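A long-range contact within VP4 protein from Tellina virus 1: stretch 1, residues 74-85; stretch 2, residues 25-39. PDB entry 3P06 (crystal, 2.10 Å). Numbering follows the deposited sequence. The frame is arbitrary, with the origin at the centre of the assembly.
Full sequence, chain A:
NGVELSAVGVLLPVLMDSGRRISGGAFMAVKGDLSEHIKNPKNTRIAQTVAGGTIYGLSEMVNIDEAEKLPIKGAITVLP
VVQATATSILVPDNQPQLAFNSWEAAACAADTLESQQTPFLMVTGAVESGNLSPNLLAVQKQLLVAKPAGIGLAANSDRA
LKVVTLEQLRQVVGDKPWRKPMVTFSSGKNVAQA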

# COMPACT_ATOMS: atom_id res chain seq x y z
N GLY A 74 -2.27 14.59 5.64
CA GLY A 74 -1.84 15.10 4.34
C GLY A 74 -2.53 14.37 3.17
O GLY A 74 -3.58 13.69 3.35
N ALA A 75 -1.97 14.49 1.97
CA ALA A 75 -2.53 13.81 0.78
C ALA A 75 -1.80 12.48 0.60
O ALA A 75 -0.57 12.43 0.80
CB ALA A 75 -2.40 14.70 -0.47
N ILE A 76 -2.53 11.40 0.31
CA ILE A 76 -1.91 10.09 0.05
C ILE A 76 -2.58 9.64 -1.24
O ILE A 76 -3.79 9.81 -1.40
CB ILE A 76 -2.22 9.05 1.15
CG1 ILE A 76 -1.60 9.40 2.52
CG2 ILE A 76 -1.77 7.57 0.68
CD1 ILE A 76 -0.06 9.17 2.62
N THR A 77 -1.81 9.13 -2.20
CA THR A 77 -2.38 8.54 -3.40
C THR A 77 -1.92 7.10 -3.37
O THR A 77 -0.74 6.88 -3.13
CB THR A 77 -1.82 9.22 -4.65
OG1 THR A 77 -2.17 10.60 -4.56
CG2 THR A 77 -2.44 8.59 -6.02
N VAL A 78 -2.85 6.13 -3.57
CA VAL A 78 -2.51 4.72 -3.58
C VAL A 78 -2.39 4.35 -5.04
O VAL A 78 -3.37 4.50 -5.80
CB VAL A 78 -3.61 3.92 -2.82
CG1 VAL A 78 -3.21 2.54 -2.62
CG2 VAL A 78 -3.73 4.54 -1.36
N LEU A 79 -1.19 3.92 -5.47
CA LEU A 79 -0.98 3.66 -6.91
C LEU A 79 -0.41 2.28 -7.04
O LEU A 79 0.38 1.86 -6.22
CB LEU A 79 0.04 4.69 -7.49
CG LEU A 79 -0.47 6.13 -7.68
CD1 LEU A 79 0.70 7.05 -8.10
CD2 LEU A 79 -1.58 6.19 -8.77
N PRO A 80 -0.78 1.57 -8.09
CA PRO A 80 -0.06 0.35 -8.35
C PRO A 80 1.42 0.60 -8.73
O PRO A 80 1.71 1.56 -9.43
CB PRO A 80 -0.74 -0.20 -9.59
CG PRO A 80 -1.37 0.97 -10.29
CD PRO A 80 -1.71 1.96 -9.16
N VAL A 81 2.33 -0.32 -8.39
CA VAL A 81 3.74 -0.14 -8.77
C VAL A 81 4.26 -1.46 -9.25
O VAL A 81 3.89 -2.53 -8.71
CB VAL A 81 4.60 0.40 -7.60
CG1 VAL A 81 4.03 1.73 -7.08
CG2 VAL A 81 4.69 -0.59 -6.45
N VAL A 82 5.09 -1.42 -10.28
CA VAL A 82 5.71 -2.68 -10.71
C VAL A 82 7.17 -2.71 -10.29
O VAL A 82 7.84 -3.76 -10.43
CB VAL A 82 5.55 -2.94 -12.26
CG1 VAL A 82 4.08 -3.29 -12.59
CG2 VAL A 82 6.03 -1.73 -13.16
N GLN A 83 7.69 -1.54 -9.87
CA GLN A 83 9.07 -1.42 -9.39
C GLN A 83 9.12 -0.37 -8.34
O GLN A 83 8.39 0.61 -8.45
CB GLN A 83 10.12 -1.00 -10.47
CG GLN A 83 10.26 -2.01 -11.55
CD GLN A 83 11.30 -1.63 -12.60
OE1 GLN A 83 12.02 -0.65 -12.47
NE2 GLN A 83 11.39 -2.44 -13.64
N ALA A 84 9.96 -0.57 -7.33
CA ALA A 84 10.18 0.48 -6.33
C ALA A 84 11.63 0.53 -5.88
O ALA A 84 12.32 -0.53 -5.82
CB ALA A 84 9.23 0.27 -5.10
N THR A 85 12.09 1.74 -5.55
CA THR A 85 13.39 1.92 -4.95
C THR A 85 13.15 2.78 -3.70
O THR A 85 12.00 3.14 -3.44
CB THR A 85 14.44 2.64 -5.90
OG1 THR A 85 14.03 4.01 -6.14
CG2 THR A 85 14.62 1.88 -7.25
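Stretch 2 25-39: GAFMAVKGDLSEHIK

The hydroxyl of Thr77 does the work of a backbone group here: just where stretch 2 stops being a strand, Thr77 OG1 donates to Gly32 O at 2.7 Å and accepts from Leu34 N, which lies 2.8 Å from Thr77 OG1. One side-chain oxygen thus bonds two backbone groups of the departing chain, one as donor and one as acceptor, an example of how a strand side chain can hold the chain that leaves its partner strand.

Before that turn, residues 25-31 run as an extended strand antiparallel to strand 75-81, with 147° between their directions and a closest axial approach of 4.4 Å. The register pairs Ile76 with Lys31, Thr77 with Val30, Val78 with Ala29, Leu79 with Met28 and Pro80 with Phe27. Paired bonds tie Thr77 to Val30 (Val30 N to Thr77 O 2.6 Å, Thr77 N to Val30 O 2.9 Å) and Leu79 to selenomethionine Met28 (Met28 N to Leu79 O 2.8 Å, Leu79 N to Met28 O 2.9 Å). Gly32 N reaches Ala75 O at 2.8 Å, and the positive phi of Gly32, 104°, with psi 171°, suits a residue without a CB.

Proline has no amide hydrogen, but Pro80 occupies a non-hydrogen-bonded pair, so the ladder loses nothing there. Pro80 CB instead lies over a face of the Phe27 ring, 4.0 Å from the centroid of that phenyl ring. Alternation sorts the other side chains: on the face bearing Ile76 and Val78, Ile76 CG2 meets Ala29 CB at 3.7 Å; on the face bearing Thr77 and Leu79, Val81 CG1 lies 3.9 Å from Met28 CB.

Beyond the strand, stretch 2 passes through a short 3-10 segment, 35-37, and folds back over Leu79, whose CD1 meets Leu34 CB and whose CD2 meets Ile38 CG1, each at 3.9 Å.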

# COMPACT_ATOMS: atom_id res chain seq x y z
N GLY A 25 0.74 -8.68 -6.34
CA GLY A 25 1.39 -7.47 -6.80
C GLY A 25 1.55 -6.45 -5.65
O GLY A 25 1.42 -6.80 -4.48
N ALA A 26 1.73 -5.17 -5.99
CA ALA A 26 1.98 -4.19 -4.96
C ALA A 26 1.37 -2.88 -5.35
O ALA A 26 1.28 -2.57 -6.52
CB ALA A 26 3.48 -4.01 -4.77
N PHE A 27 0.94 -2.12 -4.34
CA PHE A 27 0.60 -0.72 -4.55
C PHE A 27 1.53 -0.02 -3.60
O PHE A 27 2.15 -0.67 -2.74
CB PHE A 27 -0.88 -0.40 -4.16
CG PHE A 27 -1.91 -0.65 -5.26
CD1 PHE A 27 -2.01 -1.87 -5.86
CD2 PHE A 27 -2.75 0.39 -5.70
CE1 PHE A 27 -2.95 -2.13 -6.90
CE2 PHE A 27 -3.71 0.17 -6.75
CZ PHE A 27 -3.84 -1.08 -7.32
N MSE A 28 1.63 1.28 -3.74
CA MSE A 28 2.30 2.09 -2.74
C MSE A 28 1.32 3.16 -2.31
O MSE A 28 0.59 3.72 -3.15
CB MSE A 28 3.54 2.77 -3.37
CG MSE A 28 4.21 3.61 -2.28
SE MSE A 28 5.87 4.55 -2.81
CE MSE A 28 6.95 2.95 -2.75
N ALA A 29 1.24 3.41 -1.01
CA ALA A 29 0.51 4.58 -0.52
C ALA A 29 1.56 5.74 -0.63
O ALA A 29 2.49 5.80 0.19
CB ALA A 29 0.13 4.40 0.98
N VAL A 30 1.41 6.61 -1.62
CA VAL A 30 2.46 7.57 -1.90
C VAL A 30 2.07 8.89 -1.24
O VAL A 30 0.88 9.30 -1.24
CB VAL A 30 2.59 7.84 -3.41
CG1 VAL A 30 3.81 8.89 -3.72
CG2 VAL A 30 2.73 6.54 -4.19
N LYS A 31 3.04 9.61 -0.73
CA LYS A 31 2.75 10.91 -0.15
C LYS A 31 2.50 11.93 -1.24
O LYS A 31 3.29 12.03 -2.18
CB LYS A 31 3.91 11.39 0.69
CG LYS A 31 4.15 10.51 1.92
CD LYS A 31 5.44 11.04 2.61
CE LYS A 31 5.12 12.37 3.28
NZ LYS A 31 4.88 12.09 4.75
N GLY A 32 1.42 12.71 -1.09
CA GLY A 32 1.07 13.73 -2.07
C GLY A 32 -0.11 13.31 -2.97
O GLY A 32 -0.59 12.16 -2.94
N ASP A 33 -0.56 14.29 -3.74
CA ASP A 33 -1.61 14.14 -4.65
C ASP A 33 -0.99 13.75 -6.03
O ASP A 33 -0.51 14.62 -6.78
CB ASP A 33 -2.48 15.45 -4.72
CG ASP A 33 -3.45 15.47 -5.96
OD1 ASP A 33 -4.09 16.56 -6.22
OD2 ASP A 33 -3.65 14.42 -6.65
N LEU A 34 -1.09 12.47 -6.36
CA LEU A 34 -0.60 11.96 -7.65
C LEU A 34 -1.77 11.44 -8.49
O LEU A 34 -1.57 10.60 -9.37
CB LEU A 34 0.47 10.86 -7.42
CG LEU A 34 1.91 11.39 -7.02
CD1 LEU A 34 2.03 11.87 -5.54
CD2 LEU A 34 2.94 10.27 -7.23
N SER A 35 -2.99 12.03 -8.29
CA SER A 35 -4.21 11.50 -8.94
C SER A 35 -4.14 11.60 -10.47
O SER A 35 -4.87 10.92 -11.17
CB SER A 35 -5.43 12.27 -8.49
OG SER A 35 -5.21 13.68 -8.76
N GLU A 36 -3.23 12.43 -11.00
CA GLU A 36 -3.10 12.52 -12.43
C GLU A 36 -2.44 11.24 -13.01
O GLU A 36 -2.46 11.02 -14.20
CB GLU A 36 -2.31 13.79 -12.81
CG GLU A 36 -0.78 13.67 -12.48
CD GLU A 36 -0.39 14.07 -10.98
OE1 GLU A 36 -1.31 14.33 -10.09
OE2 GLU A 36 0.87 14.11 -10.71
N HIS A 37 -1.88 10.38 -12.17
CA HIS A 37 -1.30 9.12 -12.64
C HIS A 37 -2.25 7.92 -12.50
O HIS A 37 -1.93 6.79 -12.92
CB HIS A 37 0.03 8.88 -11.93
CG HIS A 37 1.02 9.96 -12.21
ND1 HIS A 37 1.56 10.16 -13.46
CD2 HIS A 37 1.46 10.99 -11.44
CE1 HIS A 37 2.37 11.21 -13.44
NE2 HIS A 37 2.34 11.73 -12.22
N ILE A 38 -3.46 8.17 -11.99
CA ILE A 38 -4.48 7.11 -11.91
C ILE A 38 -4.99 6.83 -13.32
O ILE A 38 -5.50 7.72 -13.98
CB ILE A 38 -5.62 7.47 -10.96
CG1 ILE A 38 -5.06 7.71 -9.56
CG2 ILE A 38 -6.77 6.40 -11.06
CD1 ILE A 38 -6.02 8.52 -8.64
N LYS A 39 -4.82 5.62 -13.83
CA LYS A 39 -5.33 5.34 -15.20
C LYS A 39 -6.44 4.26 -15.23
O LYS A 39 -6.81 3.78 -16.30
CB LYS A 39 -4.19 5.01 -16.16
CG LYS A 39 -3.22 6.22 -16.39
CD LYS A 39 -2.48 6.14 -17.72
CE LYS A 39 -1.36 7.15 -17.75
NZ LYS A 39 -1.98 8.49 -17.82